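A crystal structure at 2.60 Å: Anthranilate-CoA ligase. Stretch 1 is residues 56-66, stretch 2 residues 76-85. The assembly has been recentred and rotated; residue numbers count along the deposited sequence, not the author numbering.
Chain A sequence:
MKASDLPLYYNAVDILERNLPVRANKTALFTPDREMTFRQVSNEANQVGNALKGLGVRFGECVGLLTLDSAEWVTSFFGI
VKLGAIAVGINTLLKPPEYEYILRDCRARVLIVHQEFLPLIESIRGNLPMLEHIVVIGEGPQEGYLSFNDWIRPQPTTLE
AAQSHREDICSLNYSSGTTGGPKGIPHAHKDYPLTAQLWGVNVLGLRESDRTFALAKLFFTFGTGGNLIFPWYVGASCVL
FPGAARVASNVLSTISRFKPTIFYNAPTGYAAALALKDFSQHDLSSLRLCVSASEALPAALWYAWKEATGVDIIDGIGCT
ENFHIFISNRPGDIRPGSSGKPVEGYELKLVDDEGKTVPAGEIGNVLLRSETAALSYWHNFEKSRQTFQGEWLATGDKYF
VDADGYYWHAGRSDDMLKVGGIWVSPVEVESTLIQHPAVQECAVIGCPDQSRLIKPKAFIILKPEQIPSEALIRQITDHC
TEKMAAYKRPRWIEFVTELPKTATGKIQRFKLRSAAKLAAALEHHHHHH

Stretch 1 56-66: GVRFGECVGLL
Stretch 2 76-85: SFFGIVKLGA

What packs at the apolar centre? The strand 62-66 runs antiparallel to the helix 76-83, their axes at 178° and 9.8 Å apart at closest approach. Val63 and Leu65, alternate residues of the extended strand, point their CA-to-CB bonds toward the helix. Val63 (chi1 t) sets CG1 3.7 Å from CD1 of Ile80 (chi1 m, chi2 t) and CG2 4.1 Å from CB of Ala85. Leu65 (chi1 t, chi2 p) places CD1 3.8 Å from CB of Ser76 and CD2 4.2 Å from CB of Phe77 (chi1 t), with CA atoms of Leu65 and Ser76 7.5 Å apart.

How does the loop before the strand extend this packing? Val57 (phi/psi -67/133, chi1 t) points toward stretch 2, its CG1 lying 3.7 Å from Ala85 CB and 4.2 Å from Leu83 CD2. Leu83 (chi1 t, chi2 p) starts sideways, but its end comes nearer. Ala85 CB also lies 3.3 Å from Glu61 O.

Why is Gly84 suited to its place? Gly84 is the first residue to leave helical phi/psi (91/3), with positive phi in a Schellman motif, Gly84 N bonded to Val81 O at 3.0 Å and a weak bond from Ala85 N to Ile80 O at 3.1 Å. Phe59 (chi1 t, chi2 100°) brings CD1 to 3.5 Å from Gly84 CA; an ideal CB on Gly84 would lie 2.2 Å from Phe59 CD1, a clash, and these backbone angles by themselves also call for glycine.

What joins the polar edge? Gly60 N donates to Gly84 O at 2.9 Å and 159°, the one hydrogen bond across the stretches; this oxygen also lies over one face of the Phe59 ring. Gly60 (89/2) follows Phe59 (-58/129) in a type II turn from Arg58 to Glu61, closed by Glu61 N to Arg58 O at 3.2 Å. Arg58 N donates to Glu61 OE1 at 2.8 Å, bracing the turn.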

ATOM      1  N   GLY A  56      10.869   9.603  27.988  1.00 24.01           N
ATOM      2  CA  GLY A  56      12.091  10.245  27.539  1.00 24.64           C
ATOM      3  C   GLY A  56      12.223  10.393  26.034  1.00 21.36           C
ATOM      4  O   GLY A  56      13.306  10.691  25.530  1.00 20.55           O
ATOM      5  N   VAL A  57      11.124  10.186  25.315  1.00 18.51           N
ATOM      6  CA  VAL A  57      11.134  10.309  23.861  1.00 18.42           C
ATOM      7  C   VAL A  57      11.362  11.758  23.443  1.00 20.39           C
ATOM      8  O   VAL A  57      10.739  12.673  23.982  1.00 20.98           O
ATOM      9  CB  VAL A  57       9.823   9.787  23.239  1.00 18.56           C
ATOM     10  CG1 VAL A  57       9.831   9.978  21.729  1.00 18.01           C
ATOM     11  CG2 VAL A  57       9.618   8.322  23.590  1.00 16.06           C
ATOM     12  N   ARG A  58      12.264  11.963  22.489  1.00 18.47           N
ATOM     13  CA  ARG A  58      12.595  13.306  22.032  1.00 24.16           C
ATOM     14  C   ARG A  58      12.356  13.494  20.538  1.00 29.65           C
ATOM     15  O   ARG A  58      12.056  12.542  19.817  1.00 25.42           O
ATOM     16  CB  ARG A  58      14.051  13.639  22.359  1.00 20.51           C
ATOM     17  CG  ARG A  58      14.371  13.662  23.841  1.00 18.53           C
ATOM     18  CD  ARG A  58      15.822  14.039  24.068  1.00 23.08           C
ATOM     19  NE  ARG A  58      16.169  14.065  25.485  1.00 25.68           N
ATOM     20  CZ  ARG A  58      17.381  14.349  25.949  1.00 20.31           C
ATOM     21  NH1 ARG A  58      18.365  14.632  25.106  1.00 19.19           N
ATOM     22  NH2 ARG A  58      17.610  14.351  27.255  1.00 21.04           N
ATOM     23  N   PHE A  59      12.495  14.739  20.094  1.00 23.50           N
ATOM     24  CA  PHE A  59      12.395  15.098  18.686  1.00 18.95           C
ATOM     25  C   PHE A  59      13.421  14.319  17.869  1.00 28.21           C
ATOM     26  O   PHE A  59      14.605  14.295  18.205  1.00 25.27           O
ATOM     27  CB  PHE A  59      12.641  16.602  18.530  1.00 19.89           C
ATOM     28  CG  PHE A  59      12.358  17.134  17.152  1.00 21.04           C
ATOM     29  CD1 PHE A  59      11.169  17.790  16.883  1.00 24.48           C
ATOM     30  CD2 PHE A  59      13.289  16.999  16.132  1.00 18.98           C
ATOM     31  CE1 PHE A  59      10.907  18.290  15.623  1.00 23.37           C
ATOM     32  CE2 PHE A  59      13.031  17.494  14.869  1.00 21.78           C
ATOM     33  CZ  PHE A  59      11.839  18.142  14.614  1.00 22.51           C
ATOM     34  N   GLY A  60      12.964  13.682  16.796  1.00 25.07           N
ATOM     35  CA  GLY A  60      13.857  12.983  15.890  1.00 22.11           C
ATOM     36  C   GLY A  60      14.111  11.532  16.250  1.00 18.36           C
ATOM     37  O   GLY A  60      14.876  10.847  15.571  1.00 19.35           O
ATOM     38  N   GLU A  61      13.475  11.061  17.316  1.00 16.84           N
ATOM     39  CA  GLU A  61      13.625   9.671  17.738  1.00 19.20           C
ATOM     40  C   GLU A  61      12.516   8.788  17.175  1.00 19.21           C
ATOM     41  O   GLU A  61      11.373   9.222  17.033  1.00 21.18           O
ATOM     42  CB  GLU A  61      13.661   9.566  19.263  1.00 22.02           C
ATOM     43  CG  GLU A  61      14.923  10.127  19.894  1.00 23.40           C
ATOM     44  CD  GLU A  61      14.924   9.995  21.403  1.00 27.06           C
ATOM     45  OE1 GLU A  61      13.850   9.713  21.977  1.00 29.27           O
ATOM     46  OE2 GLU A  61      15.998  10.169  22.015  1.00 21.85           O
ATOM     47  N   CYS A  62      12.865   7.545  16.860  1.00 20.15           N
ATOM     48  CA  CYS A  62      11.910   6.602  16.289  1.00 15.22           C
ATOM     49  C   CYS A  62      11.103   5.888  17.365  1.00 16.96           C
ATOM     50  O   CYS A  62      11.658   5.387  18.342  1.00 14.02           O
ATOM     51  CB  CYS A  62      12.630   5.572  15.417  1.00 13.07           C
ATOM     52  SG  CYS A  62      13.358   6.249  13.914  1.00 15.60           S
ATOM     53  N   VAL A  63       9.788   5.849  17.178  1.00 18.06           N
ATOM     54  CA  VAL A  63       8.908   5.117  18.078  1.00 16.02           C
ATOM     55  C   VAL A  63       8.229   3.979  17.325  1.00 13.27           C
ATOM     56  O   VAL A  63       7.632   4.190  16.270  1.00 14.48           O
ATOM     57  CB  VAL A  63       7.833   6.030  18.696  1.00 14.96           C
ATOM     58  CG1 VAL A  63       6.967   5.246  19.670  1.00 13.30           C
ATOM     59  CG2 VAL A  63       8.483   7.215  19.392  1.00 16.00           C
ATOM     60  N   GLY A  64       8.329   2.771  17.869  1.00 13.70           N
ATOM     61  CA  GLY A  64       7.755   1.599  17.233  1.00 14.26           C
ATOM     62  C   GLY A  64       6.251   1.506  17.402  1.00 16.29           C
ATOM     63  O   GLY A  64       5.731   1.621  18.511  1.00 15.58           O
ATOM     64  N   LEU A  65       5.550   1.297  16.292  1.00 18.07           N
ATOM     65  CA  LEU A  65       4.102   1.141  16.317  1.00 15.34           C
ATOM     66  C   LEU A  65       3.694  -0.147  15.607  1.00 16.54           C
ATOM     67  O   LEU A  65       3.588  -0.184  14.380  1.00 20.72           O
ATOM     68  CB  LEU A  65       3.421   2.348  15.668  1.00 12.14           C
ATOM     69  CG  LEU A  65       1.891   2.339  15.615  1.00 15.50           C
ATOM     70  CD1 LEU A  65       1.306   2.109  16.998  1.00 18.83           C
ATOM     71  CD2 LEU A  65       1.370   3.641  15.021  1.00  9.66           C
ATOM     72  N   LEU A  66       3.473  -1.201  16.386  1.00 15.03           N
ATOM     73  CA  LEU A  66       3.116  -2.502  15.833  1.00 18.40           C
ATOM     74  C   LEU A  66       1.797  -3.010  16.409  1.00 19.91           C
ATOM     75  O   LEU A  66       1.780  -3.755  17.389  1.00 17.94           O
ATOM     76  CB  LEU A  66       4.233  -3.516  16.095  1.00 15.62           C
ATOM     77  CG  LEU A  66       4.047  -4.924  15.527  1.00 18.75           C
ATOM     78  CD1 LEU A  66       3.911  -4.881  14.015  1.00 17.92           C
ATOM     79  CD2 LEU A  66       5.198  -5.824  15.942  1.00 14.95           C
ATOM     80  N   SER A  76      -1.778   6.835  18.591  1.00 14.77           N
ATOM     81  CA  SER A  76      -0.348   6.658  18.810  1.00 13.73           C
ATOM     82  C   SER A  76       0.435   7.377  17.720  1.00 14.70           C
ATOM     83  O   SER A  76       1.412   8.069  18.003  1.00 11.66           O
ATOM     84  CB  SER A  76       0.024   5.175  18.830  1.00 10.64           C
ATOM     85  OG  SER A  76      -0.574   4.512  19.931  1.00 13.78           O
ATOM     86  N   PHE A  77      -0.011   7.216  16.478  1.00 12.35           N
ATOM     87  CA  PHE A  77       0.653   7.825  15.330  1.00 13.03           C
ATOM     88  C   PHE A  77       0.735   9.344  15.452  1.00 12.49           C
ATOM     89  O   PHE A  77       1.812   9.926  15.333  1.00 12.95           O
ATOM     90  CB  PHE A  77      -0.061   7.440  14.032  1.00 10.86           C
ATOM     91  CG  PHE A  77       0.582   8.005  12.796  1.00 12.83           C
ATOM     92  CD1 PHE A  77       1.650   7.355  12.197  1.00 11.40           C
ATOM     93  CD2 PHE A  77       0.118   9.182  12.231  1.00 10.83           C
ATOM     94  CE1 PHE A  77       2.245   7.870  11.059  1.00  9.84           C
ATOM     95  CE2 PHE A  77       0.710   9.703  11.095  1.00 12.31           C
ATOM     96  CZ  PHE A  77       1.774   9.046  10.507  1.00 14.53           C
ATOM     97  N   PHE A  78      -0.405   9.982  15.691  1.00 15.12           N
ATOM     98  CA  PHE A  78      -0.440  11.436  15.801  1.00 14.80           C
ATOM     99  C   PHE A  78       0.165  11.933  17.109  1.00 12.65           C
ATOM    100  O   PHE A  78       0.586  13.084  17.207  1.00 15.75           O
ATOM    101  CB  PHE A  78      -1.862  11.965  15.612  1.00  9.94           C
ATOM    102  CG  PHE A  78      -2.286  12.042  14.174  1.00 10.99           C
ATOM    103  CD1 PHE A  78      -1.830  13.066  13.361  1.00 13.90           C
ATOM    104  CD2 PHE A  78      -3.132  11.090  13.631  1.00 14.62           C
ATOM    105  CE1 PHE A  78      -2.211  13.142  12.035  1.00 13.02           C
ATOM    106  CE2 PHE A  78      -3.518  11.160  12.305  1.00 13.63           C
ATOM    107  CZ  PHE A  78      -3.057  12.188  11.507  1.00 11.24           C
ATOM    108  N   GLY A  79       0.213  11.061  18.110  1.00 12.66           N
ATOM    109  CA  GLY A  79       0.885  11.382  19.355  1.00 14.53           C
ATOM    110  C   GLY A  79       2.385  11.470  19.144  1.00 17.22           C
ATOM    111  O   GLY A  79       3.052  12.346  19.694  1.00 17.93           O
ATOM    112  N   ILE A  80       2.911  10.554  18.335  1.00 15.64           N
ATOM    113  CA  ILE A  80       4.332  10.520  18.011  1.00 14.93           C
ATOM    114  C   ILE A  80       4.725  11.689  17.109  1.00 17.36           C
ATOM    115  O   ILE A  80       5.720  12.371  17.358  1.00 18.77           O
ATOM    116  CB  ILE A  80       4.705   9.203  17.302  1.00 15.77           C
ATOM    117  CG1 ILE A  80       4.482   8.010  18.232  1.00 10.94           C
ATOM    118  CG2 ILE A  80       6.149   9.237  16.832  1.00 12.64           C
ATOM    119  CD1 ILE A  80       4.385   6.688  17.503  1.00 10.75           C
ATOM    120  N   VAL A  81       3.934  11.912  16.064  1.00 16.97           N
ATOM    121  CA  VAL A  81       4.217  12.959  15.085  1.00 15.20           C
ATOM    122  C   VAL A  81       4.195  14.357  15.704  1.00 15.98           C
ATOM    123  O   VAL A  81       5.079  15.175  15.443  1.00 14.90           O
ATOM    124  CB  VAL A  81       3.230  12.895  13.898  1.00 16.81           C
ATOM    125  CG1 VAL A  81       3.373  14.120  13.009  1.00 15.69           C
ATOM    126  CG2 VAL A  81       3.450  11.619  13.098  1.00 13.16           C
ATOM    127  N   LYS A  82       3.189  14.622  16.533  1.00 14.36           N
ATOM    128  CA  LYS A  82       3.051  15.922  17.181  1.00 13.92           C
ATOM    129  C   LYS A  82       4.235  16.225  18.092  1.00 18.43           C
ATOM    130  O   LYS A  82       4.622  17.381  18.269  1.00 16.87           O
ATOM    131  CB  LYS A  82       1.749  15.986  17.982  1.00 17.06           C
ATOM    132  CG  LYS A  82       1.481  17.339  18.618  1.00 17.37           C
ATOM    133  CD  LYS A  82       0.069  17.426  19.160  1.00 16.90           C
ATOM    134  CE  LYS A  82      -0.202  18.796  19.750  1.00 17.77           C
ATOM    135  NZ  LYS A  82      -1.622  18.946  20.168  1.00 17.65           N
ATOM    136  N   LEU A  83       4.813  15.174  18.663  1.00 17.21           N
ATOM    137  CA  LEU A  83       5.934  15.320  19.580  1.00 12.77           C
ATOM    138  C   LEU A  83       7.227  15.620  18.828  1.00 14.70           C
ATOM    139  O   LEU A  83       8.221  16.038  19.422  1.00 12.52           O
ATOM    140  CB  LEU A  83       6.094  14.051  20.417  1.00 14.49           C
ATOM    141  CG  LEU A  83       6.868  14.209  21.722  1.00 19.80           C
ATOM    142  CD1 LEU A  83       6.202  15.266  22.585  1.00 19.27           C
ATOM    143  CD2 LEU A  83       6.954  12.882  22.458  1.00 17.29           C
ATOM    144  N   GLY A  84       7.204  15.408  17.516  1.00 16.09           N
ATOM    145  CA  GLY A  84       8.382  15.605  16.692  1.00 14.73           C
ATOM    146  C   GLY A  84       9.186  14.326  16.570  1.00 18.25           C
ATOM    147  O   GLY A  84      10.258  14.305  15.964  1.00 19.41           O
ATOM    148  N   ALA A  85       8.663  13.255  17.157  1.00 15.75           N
ATOM    149  CA  ALA A  85       9.304  11.949  17.081  1.00 19.48           C
ATOM    150  C   ALA A  85       8.930  11.256  15.776  1.00 20.85           C
ATOM    151  O   ALA A  85       7.991  11.666  15.094  1.00 18.13           O
ATOM    152  CB  ALA A  85       8.910  11.095  18.274  1.00 17.53           C
TER